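Local coordinates for iron binding protein FbpA (Mannheimia haemolytica, PDB 1Q35) that binds ferric iron and, as a periplasmic solute-binding protein, probably hands it on for uptake into the cell, at residues A[131-136]-A[168-173]; A[2-7]-A[51-56]. All coordinates share one frame; numbering follows the deposited sequence.

Contact 1 of 2, residues A[131-136]-A[168-173]; sequences GKVCVR and ANLARK
Val-133 and Leu-170 form a single backbone bridge, held by two bonds that straddle it. Val-133 N gives to Asn-169 O at 3.2 Å, and Val-133 O takes the N-H of Ala-171 at 2.8 Å with an angle of 159° at the hydrogen. The same Val-133 O also receives a CA-H...O contact from Leu-170, while Asn-169 O collects two further, weak bonds from the N-H groups of Gly-131 and Lys-132.

Leu-170 leads outward from the bridge: its CB stands 3.9 Å from Val-133 O. CG lies anti to the carbonyl carbon (chi1 -62°), and from there the CD2 branch turns back to the strand, touching Val-133 O and then, in the conformer given for Val-135, its CG1, methyl against methyl as the side chains cross obliquely. Beyond the bridge the backbones part and water enters: one molecule accepts from Val-135 N and can donate to Arg-172 O, and another accepts from Arg-172 NE and may donate to Val-135 O. Arg-172 runs extended from CG to NE, which ends near Cys-134 SG in the one of two cysteine conformers given; its NH2 goes on to Gln-181. At the other end, Ala-171 CB presses to 3.3 Å from Gly-131 O.

The bridge joins the loop that follows helix 141-168 to strand 133-134, whose other neighbour is the parallel strand 192-196. Cys-134 continues into the disulfide with Cys-190, and with Arg-172 it lies against Ala-184 of helix 178-187. Val-133 packs on Leu-166 of helix 141-168, and Val-135 touches Asn-143 near that helix's start. The side chain of Tyr-142, which binds ferric iron in the loaded protein but carries none here, is about 8 Å from that of Val-135.

Contact 2 of 2, residues A[2-7]-A[51-56]; sequences NEVNVY and PADVLL
The ring of Tyr-7 lies obliquely against Ala-52, while Val-54 O sits at the ring's edge, near its plane. Ala-52 CA is 3.6 Å from Tyr-7 CE1, and the alanine methyl is close to both CD1 and CE1 of the ring. At the far tip, Tyr-7 OH reaches CG of Pro-51, the two side chains crossing at about a right angle; at the root, Tyr-7 CB touches CD2 of Leu-55. The second flat pair is the Asn-5 amide and the Asp-53 carboxylate, their planes only 18° apart. Asn-5 ND2 bonds Pro-51 O at 2.8 Å, with that oxygen near the amide plane; Asn-5 OD1 accepts from Asn-31 ND2 on strand 29-34. Asp-53 CG, anti to the carbonyl carbon (chi1 -74°), carries the carboxylate to the Asn-5 backbone, where Asp-53 OD1 takes the N-H of Asn-5 N at 2.8 Å with its anti lone pair. The other oxygen, OD2, is held by Ser-240 and the N-H of Asn-242, so this buried carboxylate has donors on both oxygens.

Strands 3-7 and 54-56 run parallel, 4.8 Å apart at closest approach, with Val-6 opposite Val-54 and Tyr-7 opposite Leu-55. This pairing places strand 3-8 between strands 29-34 and 54-57, within the sheet of a periplasmic-binding-protein fold. Asn-5 O accepts two N-H groups, from Asp-53 and Val-54, where the loop enters the strand. Farther along, Tyr-7 N bonds Val-54 O at 2.8 Å and Leu-56 N bonds Tyr-7 O at 2.9 Å, both nearly linear.

On the face carrying Val-6 and Val-54, Val-4 CG2 meets Val-54 CG2 at 3.8 Å and Val-6 CG1 meets Leu-56 CD1. Helix 243-254 covers this side, with Leu-249 on Val-6 and Ala-246 on Val-54.

Contact 2 closes early in the chain, before contact 1 opens. The two lie on opposite sides of the molecule's centre, their own centres 39 Å apart and their nearest atoms about 14 Å apart, without touching. Both nonetheless belong to one mixed sheet: strand 54-57 pairs with the long strand 228-236, which pairs with 96-108; that strand pairs with 192-196, beside strand 133-134. This fits the two-lobed build of solute-binding proteins, with long strands linking the lobes. In contact 2 the side chain of Leu-56 is about 11 Å from that of Tyr-142, so both contacts probably approach the iron-site region, each from its own lobe.

Contact 1 of 2, residues A[131-136]-A[168-173]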
loop_
_atom_site.group_PDB
_atom_site.type_symbol
_atom_site.label_atom_id
_atom_site.label_comp_id
_atom_site.label_asym_id
_atom_site.label_seq_id
_atom_site.Cartn_x
_atom_site.Cartn_y
_atom_site.Cartn_z
ATOM N N GLY A 131 23.399 -11.817 1.060
ATOM C CA GLY A 131 22.773 -13.097 1.313
ATOM C C GLY A 131 21.685 -13.088 2.368
ATOM O O GLY A 131 21.148 -14.138 2.695
ATOM N N LYS A 132 21.316 -11.912 2.874
ATOM C CA LYS A 132 20.440 -11.828 4.046
ATOM C C LYS A 132 19.089 -11.151 3.798
ATOM O O LYS A 132 18.281 -11.096 4.711
ATOM C CB LYS A 132 21.161 -11.109 5.197
ATOM C CG LYS A 132 22.310 -11.903 5.819
ATOM C CD LYS A 132 22.931 -11.157 6.997
ATOM C CE LYS A 132 23.853 -12.045 7.837
ATOM N NZ LYS A 132 24.919 -12.716 7.037
ATOM N N VAL A 133 18.828 -10.669 2.585
ATOM C CA VAL A 133 17.642 -9.846 2.336
ATOM C C VAL A 133 16.640 -10.555 1.419
ATOM O O VAL A 133 17.024 -11.170 0.435
ATOM C CB VAL A 133 18.039 -8.485 1.735
ATOM C CG1 VAL A 133 16.819 -7.566 1.618
ATOM C CG2 VAL A 133 19.143 -7.835 2.576
ATOM N N CYS A 134 15.357 -10.468 1.762
ATOM C CA CYS A 134 14.270 -10.977 0.922
ATOM C C CYS A 134 13.330 -9.831 0.549
ATOM O O CYS A 134 12.910 -9.061 1.411
ATOM C CB CYS A 134 13.372 -11.951 1.709
ATOM S SG CYS A 134 13.778 -13.702 1.875
ATOM N N VAL A 135 12.997 -9.727 -0.729
ATOM C CA VAL A 135 11.985 -8.785 -1.188
ATOM C C VAL A 135 11.203 -9.434 -2.324
ATOM O O VAL A 135 11.763 -10.181 -3.136
ATOM C CB VAL A 135 12.576 -7.426 -1.583
ATOM C CG1 VAL A 135 13.385 -7.538 -2.833
ATOM C CG2 VAL A 135 11.472 -6.377 -1.729
ATOM N N ARG A 136 9.904 -9.165 -2.374
ATOM C CA ARG A 136 9.091 -9.587 -3.509
ATOM C C ARG A 136 9.548 -8.866 -4.778
ATOM O O ARG A 136 10.403 -7.984 -4.729
ATOM C CB ARG A 136 7.613 -9.313 -3.249
ATOM C CG ARG A 136 7.232 -7.848 -3.383
ATOM C CD ARG A 136 5.865 -7.526 -2.870
ATOM N NE ARG A 136 4.814 -8.196 -3.628
ATOM C CZ ARG A 136 3.545 -8.198 -3.272
ATOM N NH1 ARG A 136 3.170 -7.593 -2.151
ATOM N NH2 ARG A 136 2.653 -8.821 -4.029
ATOM N N ALA A 168 22.030 -7.320 -5.150
ATOM C CA ALA A 168 23.210 -8.121 -4.841
ATOM C C ALA A 168 23.094 -8.842 -3.503
ATOM O O ALA A 168 23.743 -9.875 -3.288
ATOM C CB ALA A 168 24.440 -7.247 -4.841
ATOM N N ASN A 169 22.270 -8.308 -2.602
ATOM C CA ASN A 169 22.124 -8.843 -1.251
ATOM C C ASN A 169 20.963 -9.812 -1.060
ATOM O O ASN A 169 20.754 -10.313 0.045
ATOM C CB ASN A 169 22.002 -7.689 -0.246
ATOM C CG ASN A 169 23.304 -6.936 -0.060
ATOM O OD1 ASN A 169 24.376 -7.407 -0.465
ATOM N ND2 ASN A 169 23.231 -5.772 0.572
ATOM N N LEU A 170 20.222 -10.108 -2.120
ATOM C CA LEU A 170 19.066 -10.987 -1.999
ATOM C C LEU A 170 19.485 -12.427 -1.705
ATOM O O LEU A 170 20.453 -12.941 -2.288
ATOM C CB LEU A 170 18.201 -10.944 -3.256
ATOM C CG LEU A 170 17.592 -9.575 -3.583
ATOM C CD1 LEU A 170 16.736 -9.666 -4.817
ATOM C CD2 LEU A 170 16.793 -8.990 -2.415
ATOM N N ALA A 171 18.739 -13.062 -0.807
ATOM C CA ALA A 171 18.973 -14.443 -0.399
ATOM C C ALA A 171 18.353 -15.425 -1.378
ATOM O O ALA A 171 18.750 -16.592 -1.421
ATOM C CB ALA A 171 18.391 -14.670 0.985
ATOM N N ARG A 172 17.361 -14.967 -2.132
ATOM C CA ARG A 172 16.676 -15.790 -3.114
ATOM C C ARG A 172 16.060 -14.895 -4.186
ATOM O O ARG A 172 15.893 -13.682 -3.993
ATOM C CB ARG A 172 15.578 -16.616 -2.441
ATOM C CG ARG A 172 14.404 -15.796 -1.930
ATOM C CD ARG A 172 13.360 -16.616 -1.199
ATOM N NE ARG A 172 12.209 -15.802 -0.823
ATOM C CZ ARG A 172 11.102 -16.280 -0.271
ATOM N NH1 ARG A 172 10.988 -17.573 -0.002
ATOM N NH2 ARG A 172 10.110 -15.459 0.031
ATOM N N LYS A 173 15.703 -15.500 -5.307
ATOM C CA LYS A 173 14.995 -14.809 -6.373
ATOM C C LYS A 173 13.706 -14.196 -5.822
ATOM O O LYS A 173 12.964 -14.871 -5.105
ATOM C CB LYS A 173 14.661 -15.807 -7.484
ATOM C CG LYS A 173 14.007 -15.197 -8.699
ATOM C CD LYS A 173 13.891 -16.217 -9.825
ATOM C CE LYS A 173 12.940 -15.747 -10.908
ATOM N NZ LYS A 173 13.410 -14.507 -11.578
HETATM O O HOH W 1 23.005 -12.096 -1.870
HETATM O O HOH W 2 14.131 -11.963 -2.616
HETATM O O HOH W 3 11.632 -13.314 -2.293
#

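Contact 2 of 2, residues A[2-7]-A[51-56]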
loop_
_atom_site.group_PDB
_atom_site.type_symbol
_atom_site.label_atom_id
_atom_site.label_comp_id
_atom_site.label_asym_id
_atom_site.label_seq_id
_atom_site.Cartn_x
_atom_site.Cartn_y
_atom_site.Cartn_z
ATOM N N ASN A 2 -30.625 -0.556 -7.428
ATOM C CA ASN A 2 -30.033 0.100 -6.269
ATOM C C ASN A 2 -28.715 -0.586 -5.967
ATOM O O ASN A 2 -28.617 -1.398 -5.046
ATOM C CB ASN A 2 -30.946 0.026 -5.047
ATOM C CG ASN A 2 -30.446 0.869 -3.885
ATOM O OD1 ASN A 2 -30.858 0.670 -2.748
ATOM N ND2 ASN A 2 -29.568 1.827 -4.172
ATOM N N GLU A 3 -27.711 -0.255 -6.769
ATOM C CA GLU A 3 -26.441 -0.957 -6.735
ATOM C C GLU A 3 -25.263 -0.020 -6.969
ATOM O O GLU A 3 -25.426 1.152 -7.324
ATOM C CB GLU A 3 -26.442 -2.066 -7.791
ATOM C CG GLU A 3 -26.507 -1.548 -9.224
ATOM C CD GLU A 3 -26.775 -2.624 -10.258
ATOM O OE1 GLU A 3 -26.997 -2.254 -11.430
ATOM O OE2 GLU A 3 -26.756 -3.829 -9.926
ATOM N N VAL A 4 -24.071 -0.569 -6.769
ATOM C CA VAL A 4 -22.822 0.125 -7.042
ATOM C C VAL A 4 -21.808 -0.912 -7.528
ATOM O O VAL A 4 -21.710 -2.009 -6.973
ATOM C CB VAL A 4 -22.316 0.908 -5.803
ATOM C CG1 VAL A 4 -21.977 -0.027 -4.644
ATOM C CG2 VAL A 4 -21.115 1.775 -6.165
ATOM N N ASN A 5 -21.083 -0.573 -8.586
ATOM C CA ASN A 5 -20.164 -1.491 -9.240
ATOM C C ASN A 5 -18.732 -1.179 -8.833
ATOM O O ASN A 5 -18.170 -0.163 -9.231
ATOM C CB ASN A 5 -20.304 -1.394 -10.760
ATOM C CG ASN A 5 -21.718 -1.684 -11.236
ATOM O OD1 ASN A 5 -22.421 -2.518 -10.664
ATOM N ND2 ASN A 5 -22.140 -0.991 -12.288
ATOM N N VAL A 6 -18.147 -2.075 -8.046
ATOM C CA VAL A 6 -16.830 -1.874 -7.452
ATOM C C VAL A 6 -15.795 -2.733 -8.170
ATOM O O VAL A 6 -16.028 -3.915 -8.412
ATOM C CB VAL A 6 -16.867 -2.246 -5.952
ATOM C CG1 VAL A 6 -15.493 -2.088 -5.309
ATOM C CG2 VAL A 6 -17.908 -1.409 -5.228
ATOM N N TYR A 7 -14.664 -2.125 -8.521
ATOM C CA TYR A 7 -13.495 -2.840 -9.013
ATOM C C TYR A 7 -12.412 -2.677 -7.960
ATOM O O TYR A 7 -12.046 -1.559 -7.625
ATOM C CB TYR A 7 -13.046 -2.282 -10.362
ATOM C CG TYR A 7 -14.003 -2.669 -11.465
ATOM C CD1 TYR A 7 -15.250 -2.063 -11.568
ATOM C CD2 TYR A 7 -13.693 -3.684 -12.365
ATOM C CE1 TYR A 7 -16.144 -2.432 -12.555
ATOM C CE2 TYR A 7 -14.589 -4.059 -13.358
ATOM C CZ TYR A 7 -15.811 -3.421 -13.446
ATOM O OH TYR A 7 -16.721 -3.776 -14.420
ATOM N N PRO A 51 -19.027 0.098 -16.986
ATOM C CA PRO A 51 -19.958 0.038 -15.854
ATOM C C PRO A 51 -19.320 0.385 -14.502
ATOM O O PRO A 51 -20.028 0.404 -13.505
ATOM C CB PRO A 51 -20.408 -1.425 -15.868
ATOM C CG PRO A 51 -19.226 -2.165 -16.388
ATOM C CD PRO A 51 -18.540 -1.245 -17.357
ATOM N N ALA A 52 -18.015 0.658 -14.471
ATOM C CA ALA A 52 -17.319 0.927 -13.217
ATOM C C ALA A 52 -17.869 2.156 -12.506
ATOM O O ALA A 52 -18.048 3.205 -13.120
ATOM C CB ALA A 52 -15.831 1.101 -13.464
ATOM N N ASP A 53 -18.149 2.006 -11.215
ATOM C CA ASP A 53 -18.480 3.125 -10.339
ATOM C C ASP A 53 -17.298 3.534 -9.475
ATOM O O ASP A 53 -16.947 4.705 -9.417
ATOM C CB ASP A 53 -19.643 2.764 -9.415
ATOM C CG ASP A 53 -20.955 2.741 -10.134
ATOM O OD1 ASP A 53 -21.716 1.766 -9.980
ATOM O OD2 ASP A 53 -21.294 3.665 -10.886
ATOM N N VAL A 54 -16.697 2.549 -8.809
ATOM C CA VAL A 54 -15.731 2.777 -7.739
ATOM C C VAL A 54 -14.514 1.897 -7.993
ATOM O O VAL A 54 -14.659 0.708 -8.247
ATOM C CB VAL A 54 -16.386 2.428 -6.372
ATOM C CG1 VAL A 54 -15.388 2.517 -5.219
ATOM C CG2 VAL A 54 -17.597 3.327 -6.126
ATOM N N LEU A 55 -13.323 2.489 -7.967
ATOM C CA LEU A 55 -12.075 1.740 -8.075
ATOM C C LEU A 55 -11.347 1.853 -6.734
ATOM O O LEU A 55 -11.009 2.955 -6.299
ATOM C CB LEU A 55 -11.219 2.269 -9.231
ATOM C CG LEU A 55 -11.998 2.709 -10.482
ATOM C CD1 LEU A 55 -11.087 3.361 -11.508
ATOM C CD2 LEU A 55 -12.748 1.538 -11.101
ATOM N N LEU A 56 -11.153 0.715 -6.063
ATOM C CA LEU A 56 -10.491 0.655 -4.757
ATOM C C LEU A 56 -9.033 0.272 -4.945
ATOM O O LEU A 56 -8.728 -0.830 -5.388
ATOM C CB LEU A 56 -11.179 -0.361 -3.841
ATOM C CG LEU A 56 -12.598 0.009 -3.399
ATOM C CD1 LEU A 56 -13.254 -1.156 -2.698
ATOM C CD2 LEU A 56 -12.588 1.222 -2.491
#